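Local coordinates for protein biliverdin reductase (Synechocystis sp., PDB 5B3T) that probably reduces the linear tetrapyrrole biliverdin with a nicotinamide cofactor, binding NADP in a Rossmann-fold domain as a member of the Gfo/Idh/MocA family, at residues R288-T291 with E292-D296; I90-A93 with A94-G98; Y111-G114 with K115-Q119. One frame throughout, in Å; residues are numbered along the deposited sequence.

Contact 1: residues R288-T291 with E292-D296. With PO4 (phosphate ion), chain E.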
ATOM      1  N   ARG A 288      -7.295   0.701  12.559  1.00 16.49           N
ATOM      2  CA  ARG A 288      -8.555   0.803  13.287  1.00 19.40           C
ATOM      3  C   ARG A 288      -9.217   2.156  13.058  1.00 20.37           C
ATOM      4  O   ARG A 288     -10.421   2.229  12.786  1.00 19.54           O
ATOM      5  CB  ARG A 288      -8.331   0.561  14.779  1.00 21.21           C
ATOM      6  CG  ARG A 288      -9.613   0.695  15.592  1.00 24.67           C
ATOM      7  CD  ARG A 288      -9.422   0.307  17.045  1.00 28.15           C
ATOM      8  NE  ARG A 288     -10.675   0.410  17.786  1.00 29.86           N
ATOM      9  CZ  ARG A 288     -10.925  -0.221  18.929  1.00 34.72           C
ATOM     10  NH1 ARG A 288     -10.004  -1.008  19.469  1.00 34.52           N
ATOM     11  NH2 ARG A 288     -12.096  -0.067  19.530  1.00 37.16           N
ATOM     12  N   GLN A 289      -8.446   3.242  13.167  1.00 18.22           N
ATOM     13  CA  GLN A 289      -9.008   4.568  12.927  1.00 20.90           C
ATOM     14  C   GLN A 289      -9.561   4.684  11.512  1.00 19.74           C
ATOM     15  O   GLN A 289     -10.631   5.266  11.302  1.00 20.85           O
ATOM     16  CB  GLN A 289      -7.952   5.646  13.177  1.00 21.27           C
ATOM     17  CG  GLN A 289      -7.438   5.700  14.609  1.00 23.95           C
ATOM     18  CD  GLN A 289      -8.558   5.640  15.634  1.00 31.98           C
ATOM     19  OE1 GLN A 289      -8.594   4.745  16.480  1.00 36.06           O
ATOM     20  NE2 GLN A 289      -9.479   6.593  15.561  1.00 30.95           N
ATOM     21  N   ASP A 290      -8.848   4.132  10.527  1.00 17.97           N
ATOM     22  CA  ASP A 290      -9.332   4.196   9.153  1.00 17.81           C
ATOM     23  C   ASP A 290     -10.590   3.356   8.970  1.00 18.57           C
ATOM     24  O   ASP A 290     -11.544   3.794   8.318  1.00 16.75           O
ATOM     25  CB  ASP A 290      -8.243   3.744   8.185  1.00 18.67           C
ATOM     26  CG  ASP A 290      -8.620   3.988   6.739  1.00 20.63           C
ATOM     27  OD1 ASP A 290      -8.491   5.142   6.279  1.00 21.15           O
ATOM     28  OD2 ASP A 290      -9.053   3.029   6.066  1.00 20.29           O
ATOM     29  N   THR A 291     -10.610   2.149   9.540  1.00 17.79           N
ATOM     30  CA  THR A 291     -11.801   1.311   9.446  1.00 18.64           C
ATOM     31  C   THR A 291     -12.996   1.985  10.106  1.00 19.28           C
ATOM     32  O   THR A 291     -14.108   1.961   9.567  1.00 18.13           O
ATOM     33  CB  THR A 291     -11.543  -0.054  10.086  1.00 17.77           C
ATOM     34  OG1 THR A 291     -10.424  -0.677   9.448  1.00 16.53           O
ATOM     35  CG2 THR A 291     -12.765  -0.952   9.934  1.00 19.60           C
ATOM     36  N   GLU A 292     -12.783   2.601  11.272  1.00 18.35           N
ATOM     37  CA  GLU A 292     -13.881   3.271  11.959  1.00 19.75           C
ATOM     38  C   GLU A 292     -14.356   4.494  11.182  1.00 21.24           C
ATOM     39  O   GLU A 292     -15.554   4.803  11.173  1.00 22.00           O
ATOM     40  CB  GLU A 292     -13.458   3.647  13.378  1.00 20.18           C
ATOM     41  CG  GLU A 292     -13.264   2.436  14.282  1.00 22.33           C
ATOM     42  CD  GLU A 292     -12.763   2.798  15.667  1.00 24.00           C
ATOM     43  OE1 GLU A 292     -12.320   3.947  15.864  1.00 23.42           O
ATOM     44  OE2 GLU A 292     -12.816   1.926  16.561  1.00 26.00           O
ATOM     45  N   ALA A 293     -13.435   5.199  10.517  1.00 17.33           N
ATOM     46  CA  ALA A 293     -13.839   6.311   9.664  1.00 19.26           C
ATOM     47  C   ALA A 293     -14.693   5.826   8.499  1.00 21.12           C
ATOM     48  O   ALA A 293     -15.678   6.474   8.127  1.00 19.60           O
ATOM     49  CB  ALA A 293     -12.607   7.059   9.157  1.00 21.40           C
ATOM     50  N   VAL A 294     -14.329   4.680   7.913  1.00 19.13           N
ATOM     51  CA  VAL A 294     -15.120   4.110   6.826  1.00 19.23           C
ATOM     52  C   VAL A 294     -16.511   3.743   7.319  1.00 18.92           C
ATOM     53  O   VAL A 294     -17.519   4.038   6.666  1.00 18.81           O
ATOM     54  CB  VAL A 294     -14.391   2.894   6.219  1.00 19.10           C
ATOM     55  CG1 VAL A 294     -15.336   2.075   5.360  1.00 18.66           C
ATOM     56  CG2 VAL A 294     -13.186   3.348   5.405  1.00 19.64           C
ATOM     57  N   LEU A 295     -16.590   3.095   8.479  1.00 19.01           N
ATOM     58  CA  LEU A 295     -17.887   2.781   9.065  1.00 22.28           C
ATOM     59  C   LEU A 295     -18.693   4.048   9.317  1.00 22.39           C
ATOM     60  O   LEU A 295     -19.904   4.083   9.071  1.00 20.87           O
ATOM     61  CB  LEU A 295     -17.690   1.992  10.361  1.00 20.49           C
ATOM     62  CG  LEU A 295     -17.186   0.568  10.110  1.00 20.69           C
ATOM     63  CD1 LEU A 295     -16.904  -0.166  11.407  1.00 22.03           C
ATOM     64  CD2 LEU A 295     -18.196  -0.198   9.268  1.00 22.32           C
ATOM     65  N   ASP A 296     -18.031   5.105   9.791  1.00 22.60           N
ATOM     66  CA  ASP A 296     -18.701   6.387   9.987  1.00 24.49           C
ATOM     67  C   ASP A 296     -19.329   6.876   8.690  1.00 24.11           C
ATOM     68  O   ASP A 296     -20.511   7.237   8.653  1.00 23.29           O
ATOM     69  CB  ASP A 296     -17.710   7.426  10.526  1.00 24.59           C
ATOM     70  CG  ASP A 296     -17.927   7.744  12.002  1.00 29.83           C
ATOM     71  OD1 ASP A 296     -17.636   6.883  12.866  1.00 30.89           O
ATOM     72  OD2 ASP A 296     -18.361   8.881  12.304  1.00 41.21           O
TER
HETATM   73  P   PO4 E 403     -12.180  -2.383  22.440  1.00 55.13           P
HETATM   74  O1  PO4 E 403     -11.937  -1.905  23.852  1.00 48.66           O
HETATM   75  O2  PO4 E 403     -12.972  -3.669  22.472  1.00 54.44           O
HETATM   76  O3  PO4 E 403     -10.856  -2.627  21.754  1.00 47.66           O
HETATM   77  O4  PO4 E 403     -12.954  -1.332  21.680  1.00 51.72           O

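Contact 2: residues I90-A93 with A94-G98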
ATOM      1  N   ILE A  90     -10.441  -6.652  -9.394  1.00 14.96           N
ATOM      2  CA  ILE A  90     -11.396  -6.967  -8.336  1.00 15.60           C
ATOM      3  C   ILE A  90     -12.200  -5.729  -7.958  1.00 16.34           C
ATOM      4  O   ILE A  90     -13.411  -5.809  -7.718  1.00 16.65           O
ATOM      5  CB  ILE A  90     -10.670  -7.568  -7.118  1.00 14.91           C
ATOM      6  CG1 ILE A  90      -9.966  -8.870  -7.501  1.00 17.31           C
ATOM      7  CG2 ILE A  90     -11.651  -7.840  -5.990  1.00 15.97           C
ATOM      8  CD1 ILE A  90      -9.219  -9.516  -6.352  1.00 17.24           C
ATOM      9  N   ALA A  91     -11.547  -4.566  -7.911  1.00 15.57           N
ATOM     10  CA  ALA A  91     -12.257  -3.334  -7.576  1.00 15.26           C
ATOM     11  C   ALA A  91     -13.321  -3.005  -8.617  1.00 15.85           C
ATOM     12  O   ALA A  91     -14.440  -2.618  -8.264  1.00 16.57           O
ATOM     13  CB  ALA A  91     -11.266  -2.180  -7.440  1.00 15.10           C
ATOM     14  N   GLU A  92     -12.992  -3.144  -9.903  1.00 16.25           N
ATOM     15  CA  GLU A  92     -13.980  -2.871 -10.943  1.00 18.06           C
ATOM     16  C   GLU A  92     -15.150  -3.841 -10.860  1.00 18.19           C
ATOM     17  O   GLU A  92     -16.312  -3.436 -10.987  1.00 17.31           O
ATOM     18  CB  GLU A  92     -13.336  -2.935 -12.328  1.00 17.34           C
ATOM     19  CG  GLU A  92     -14.341  -2.760 -13.457  1.00 20.43           C
ATOM     20  CD  GLU A  92     -13.693  -2.631 -14.821  1.00 23.97           C
ATOM     21  OE1 GLU A  92     -12.632  -3.251 -15.043  1.00 25.70           O
ATOM     22  OE2 GLU A  92     -14.251  -1.912 -15.674  1.00 28.05           O
ATOM     23  N   ALA A  93     -14.864  -5.128 -10.647  1.00 16.67           N
ATOM     24  CA  ALA A  93     -15.936  -6.113 -10.552  1.00 18.11           C
ATOM     25  C   ALA A  93     -16.821  -5.846  -9.343  1.00 18.83           C
ATOM     26  O   ALA A  93     -18.051  -5.948  -9.429  1.00 17.62           O
ATOM     27  CB  ALA A  93     -15.350  -7.524 -10.490  1.00 19.30           C
ATOM     28  N   ALA A  94     -16.213  -5.496  -8.206  1.00 18.39           N
ATOM     29  CA  ALA A  94     -16.989  -5.223  -7.000  1.00 18.14           C
ATOM     30  C   ALA A  94     -17.869  -3.991  -7.172  1.00 18.19           C
ATOM     31  O   ALA A  94     -19.026  -3.983  -6.733  1.00 18.24           O
ATOM     32  CB  ALA A  94     -16.055  -5.051  -5.804  1.00 17.17           C
ATOM     33  N   LEU A  95     -17.339  -2.937  -7.799  1.00 16.83           N
ATOM     34  CA  LEU A  95     -18.146  -1.745  -8.042  1.00 19.79           C
ATOM     35  C   LEU A  95     -19.290  -2.041  -9.000  1.00 20.13           C
ATOM     36  O   LEU A  95     -20.413  -1.562  -8.806  1.00 19.53           O
ATOM     37  CB  LEU A  95     -17.271  -0.617  -8.589  1.00 18.72           C
ATOM     38  CG  LEU A  95     -16.288   0.030  -7.613  1.00 18.37           C
ATOM     39  CD1 LEU A  95     -15.346   0.979  -8.343  1.00 16.45           C
ATOM     40  CD2 LEU A  95     -17.042   0.755  -6.510  1.00 17.37           C
ATOM     41  N   GLN A  96     -19.023  -2.832 -10.040  1.00 21.07           N
ATOM     42  CA  GLN A  96     -20.075  -3.192 -10.983  1.00 23.59           C
ATOM     43  C   GLN A  96     -21.180  -4.000 -10.313  1.00 23.73           C
ATOM     44  O   GLN A  96     -22.345  -3.911 -10.718  1.00 25.02           O
ATOM     45  CB  GLN A  96     -19.471  -3.963 -12.153  1.00 24.61           C
ATOM     46  CG  GLN A  96     -18.615  -3.110 -13.083  1.00 27.33           C
ATOM     47  CD  GLN A  96     -19.441  -2.201 -13.981  1.00 32.36           C
ATOM     48  OE1 GLN A  96     -20.662  -2.108 -13.841  1.00 33.07           O
ATOM     49  NE2 GLN A  96     -18.782  -1.569 -14.942  1.00 35.58           N
ATOM     50  N   ALA A  97     -20.840  -4.778  -9.289  1.00 20.48           N
ATOM     51  CA  ALA A  97     -21.826  -5.525  -8.517  1.00 22.36           C
ATOM     52  C   ALA A  97     -22.488  -4.682  -7.433  1.00 22.06           C
ATOM     53  O   ALA A  97     -23.234  -5.229  -6.613  1.00 22.98           O
ATOM     54  CB  ALA A  97     -21.176  -6.762  -7.892  1.00 22.00           C
ATOM     55  N   GLY A  98     -22.231  -3.377  -7.407  1.00 21.23           N
ATOM     56  CA  GLY A  98     -22.870  -2.504  -6.441  1.00 19.62           C
ATOM     57  C   GLY A  98     -22.339  -2.622  -5.031  1.00 21.03           C
ATOM     58  O   GLY A  98     -23.102  -2.455  -4.074  1.00 22.29           O
TER

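Contact 3: residues Y111-G114 with K115-Q119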
ATOM      1  N   TYR A 111      -2.660   4.556 -14.224  1.00 18.82           N
ATOM      2  CA  TYR A 111      -3.434   5.743 -13.870  1.00 18.50           C
ATOM      3  C   TYR A 111      -4.802   5.730 -14.542  1.00 17.30           C
ATOM      4  O   TYR A 111      -5.809   6.099 -13.927  1.00 18.21           O
ATOM      5  CB  TYR A 111      -2.652   7.001 -14.257  1.00 19.08           C
ATOM      6  CG  TYR A 111      -3.270   8.307 -13.813  1.00 19.28           C
ATOM      7  CD1 TYR A 111      -3.043   8.805 -12.537  1.00 18.81           C
ATOM      8  CD2 TYR A 111      -4.062   9.052 -14.677  1.00 19.02           C
ATOM      9  CE1 TYR A 111      -3.600  10.005 -12.129  1.00 19.89           C
ATOM     10  CE2 TYR A 111      -4.620  10.255 -14.278  1.00 20.09           C
ATOM     11  CZ  TYR A 111      -4.388  10.725 -13.004  1.00 20.22           C
ATOM     12  OH  TYR A 111      -4.944  11.918 -12.607  1.00 22.10           O
ATOM     13  N   ALA A 112      -4.856   5.295 -15.804  1.00 17.74           N
ATOM     14  CA  ALA A 112      -6.122   5.257 -16.530  1.00 18.46           C
ATOM     15  C   ALA A 112      -7.125   4.329 -15.855  1.00 17.48           C
ATOM     16  O   ALA A 112      -8.309   4.665 -15.738  1.00 17.23           O
ATOM     17  CB  ALA A 112      -5.883   4.826 -17.976  1.00 19.38           C
ATOM     18  N   MET A 113      -6.674   3.155 -15.410  1.00 17.35           N
ATOM     19  CA  MET A 113      -7.571   2.253 -14.696  1.00 17.10           C
ATOM     20  C   MET A 113      -8.006   2.854 -13.365  1.00 17.60           C
ATOM     21  O   MET A 113      -9.179   2.753 -12.986  1.00 16.10           O
ATOM     22  CB  MET A 113      -6.899   0.898 -14.484  1.00 18.76           C
ATOM     23  CG  MET A 113      -7.783  -0.126 -13.792  1.00 18.19           C
ATOM     24  SD  MET A 113      -9.279  -0.500 -14.727  1.00 25.61           S
ATOM     25  CE  MET A 113      -9.783  -2.038 -13.956  1.00 21.84           C
ATOM     26  N   GLY A 114      -7.079   3.495 -12.649  1.00 16.85           N
ATOM     27  CA  GLY A 114      -7.446   4.148 -11.403  1.00 15.94           C
ATOM     28  C   GLY A 114      -8.489   5.230 -11.601  1.00 17.76           C
ATOM     29  O   GLY A 114      -9.397   5.387 -10.781  1.00 16.66           O
ATOM     30  N   LYS A 115      -8.378   5.985 -12.695  1.00 17.52           N
ATOM     31  CA  LYS A 115      -9.384   6.999 -12.996  1.00 19.72           C
ATOM     32  C   LYS A 115     -10.696   6.359 -13.432  1.00 18.91           C
ATOM     33  O   LYS A 115     -11.776   6.847 -13.084  1.00 19.78           O
ATOM     34  CB  LYS A 115      -8.862   7.947 -14.073  1.00 18.45           C
ATOM     35  CG  LYS A 115      -7.626   8.721 -13.658  1.00 19.94           C
ATOM     36  CD  LYS A 115      -7.943   9.742 -12.581  1.00 19.21           C
ATOM     37  CE  LYS A 115      -8.725  10.909 -13.159  1.00 20.52           C
ATOM     38  NZ  LYS A 115      -9.161  11.863 -12.106  1.00 20.95           N
ATOM     39  N   LYS A 116     -10.618   5.268 -14.200  1.00 17.10           N
ATOM     40  CA  LYS A 116     -11.826   4.552 -14.597  1.00 20.49           C
ATOM     41  C   LYS A 116     -12.556   3.998 -13.380  1.00 19.42           C
ATOM     42  O   LYS A 116     -13.792   3.989 -13.338  1.00 19.80           O
ATOM     43  CB  LYS A 116     -11.470   3.431 -15.573  1.00 19.69           C
ATOM     44  CG  LYS A 116     -12.665   2.651 -16.105  1.00 23.76           C
ATOM     45  CD  LYS A 116     -12.219   1.564 -17.072  1.00 25.77           C
ATOM     46  CE  LYS A 116     -13.405   0.787 -17.619  1.00 32.00           C
ATOM     47  NZ  LYS A 116     -12.984  -0.255 -18.597  1.00 37.48           N
ATOM     48  N   LEU A 117     -11.806   3.544 -12.373  1.00 19.60           N
ATOM     49  CA  LEU A 117     -12.424   3.083 -11.132  1.00 18.26           C
ATOM     50  C   LEU A 117     -13.062   4.236 -10.370  1.00 18.54           C
ATOM     51  O   LEU A 117     -14.148   4.085  -9.797  1.00 18.45           O
ATOM     52  CB  LEU A 117     -11.387   2.383 -10.252  1.00 15.92           C
ATOM     53  CG  LEU A 117     -10.810   1.057 -10.740  1.00 16.52           C
ATOM     54  CD1 LEU A 117      -9.695   0.589  -9.815  1.00 16.30           C
ATOM     55  CD2 LEU A 117     -11.909   0.025 -10.815  1.00 16.94           C
ATOM     56  N   GLN A 118     -12.389   5.387 -10.332  1.00 17.69           N
ATOM     57  CA  GLN A 118     -12.925   6.552  -9.636  1.00 20.90           C
ATOM     58  C   GLN A 118     -14.244   6.998 -10.258  1.00 21.33           C
ATOM     59  O   GLN A 118     -15.221   7.267  -9.550  1.00 23.61           O
ATOM     60  CB  GLN A 118     -11.898   7.683  -9.669  1.00 20.30           C
ATOM     61  CG  GLN A 118     -12.363   8.995  -9.070  1.00 23.78           C
ATOM     62  CD  GLN A 118     -11.397  10.126  -9.362  1.00 24.67           C
ATOM     63  OE1 GLN A 118     -10.894  10.252 -10.480  1.00 22.23           O
ATOM     64  NE2 GLN A 118     -11.126  10.950  -8.357  1.00 24.69           N
ATOM     65  N   GLN A 119     -14.288   7.076 -11.590  1.00 23.16           N
ATOM     66  CA  GLN A 119     -15.518   7.457 -12.278  1.00 24.98           C
ATOM     67  C   GLN A 119     -16.620   6.428 -12.056  1.00 25.14           C
ATOM     68  O   GLN A 119     -17.782   6.788 -11.837  1.00 24.24           O
ATOM     69  CB  GLN A 119     -15.240   7.637 -13.770  1.00 24.93           C
ATOM     70  CG  GLN A 119     -16.453   8.037 -14.600  1.00 30.79           C
ATOM     71  CD  GLN A 119     -17.119   9.301 -14.101  1.00 32.89           C
ATOM     72  OE1 GLN A 119     -18.330   9.335 -13.885  1.00 38.64           O
ATOM     73  NE2 GLN A 119     -16.330  10.352 -13.917  1.00 34.03           N
TER

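Contact 1: residues R288-T291 with E292-D296
Arg288 turns its CG away from the backbone N (chi1 178°) and runs extended as far as NE, while Glu292, a turn on, keeps its CG beside its own backbone N; the two chains converge on the surface of helix 283-300. Arg288 NE donates to Glu292 OE2 at 2.9 Å in a nearly straight salt bridge (N-H...O 173°). The carboxylate oxygen lies almost in the guanidinium plane, whereas the nitrogen meets it from above the carboxylate plane, the two planes standing 88° apart. Arg288 uses its other edge for a phosphate ion, probably from the crystallisation liquor: NH1 bonds O3 at 2.9 Å and NH2 bonds O4 at 2.6 Å. Glu292 N bonds Arg288 O at 2.8 Å, and Glu292 CG packs on that carbonyl. On the buried side, Asp290 OD2 pairs with Arg28 of helix 23-34, tying the helix to the Rossmann domain, while Thr291 OG1 bonds Phe287 O within the helix and also Arg28. An alanine in place of Glu292 would remove the carboxylate, and the Arg288 guanidinium would probably lose its intrahelical mate and swing more freely. An i to i+4 ion pair thus fixes the arginine's NE edge and presents both terminal nitrogens to an anion.

Contact 2: residues I90-A93 with A94-G98
Ala94 N reaches back to Ile90 O at 2.9 Å, the first of four successive i to i+4 backbone hydrogen bonds that carry this last part of helix 87-96. Leu95 N to Ala91 O and Gln96 N to Glu92 O follow with similar geometry. The fourth, Ala97 N to Ala93 O at 3.0 Å, is more bent (N-H...O 144°), as Ala97 is the first residue to leave helical angles. A Schellman motif then ends the helix: Gly98 N bonds Leu95 O at 2.9 Å, and Lys99 N turns back to Ala94 O. Gly98 has a positive phi (74°), a conformation that glycine adopts with little strain.

Side-chain carbons pack close against carbonyl oxygens of the preceding turn. Leu95 CG lies 3.3 Å from Ala91 O, and Gln96 CG comes to 3.1 Å from Glu92 O, because chi1 of Gln96 (-71°) sets CG beside its own backbone N. Farther out, the methylenes of Glu92 and Gln96 meet at their CG atoms, 4.3 Å apart, on the more polar flank.

Small alanines suit the close packing of this helix within the unit strand 77-80, helix 87-96, strand 100-104: Ala91 rests on Ile80 and Ala94 on Val78 of the first strand, Ala93 faces Trp66 and Ile70 of helix 66-70, and Leu95 reaches Leu120 of helix 111-124.

Contact 3: residues Y111-G114 with K115-Q119
Lys115 lays its aliphatic chain over one face of the Tyr111 ring, and this is the tight part of the contact. Its CG sits 3.9 Å from the ring centroid, 30° off the normal, in a CH-pi contact whose closest approach is 3.4 Å to Tyr111 CE2. Tyr111 holds CG opposite the backbone N (chi1 -174°), which carries the ring forward along the helix, and the lysine folds at chi2 and chi3 to run alongside it. The CD of Lys115 follows the ring toward its outer end, 3.7 Å from Tyr111 OH. A lysine suits this place because its methylenes pack on the aromatic face while its ammonium continues to a polar partner: NZ donates to Gln118 OE1 at 2.9 Å, in the carbonyl plane and on a lone pair. Leu312 of helix 309-325 covers Lys115 and Gln118, and Glu316 touches Tyr111.

Met113 CE and Leu117 CD2 meet less closely, at 4.3 Å, in an apolar contact, though Leu117 is buried against helix 87-96. The solvent side belongs to Ala112 and Lys116, both exposed; Lys116, extended throughout, leads away from the first turn, and its NZ makes a long, weak ion pair with Glu92.

Gly114, by contrast, is buried and adds no bulk to the helix surface, and Gln118 N bonds its carbonyl O at 3.0 Å. Four such i to i+4 bonds form the opening turns of helix 111-124, the crossover helix of the beta-alpha-beta unit linking strands 100-104 and 128-131 in the Rossmann fold.

From the N terminus, contact 2 comes first, then contact 3, then contact 1; they stand in series, and none nests in or crosses another. Each joins adjoining pieces of one helix, closing only local turns; contact 2 also runs on into the turn that ends its helix. Contacts 2 and 3 lie on successive crossover helices of the Rossmann domain, their centres about 13 Å apart, and they touch: Glu92 OE1 meets Met113 CE at 3.3 Å, and Leu95 CD1 packs on Leu117 O. Contact 1 belongs to the C-terminal part of the chain, yet its helix lies against helix 23-34 and strand 128-131. Its nearest atoms remain about 12 Å from contact 2 and about 15 Å from contact 3.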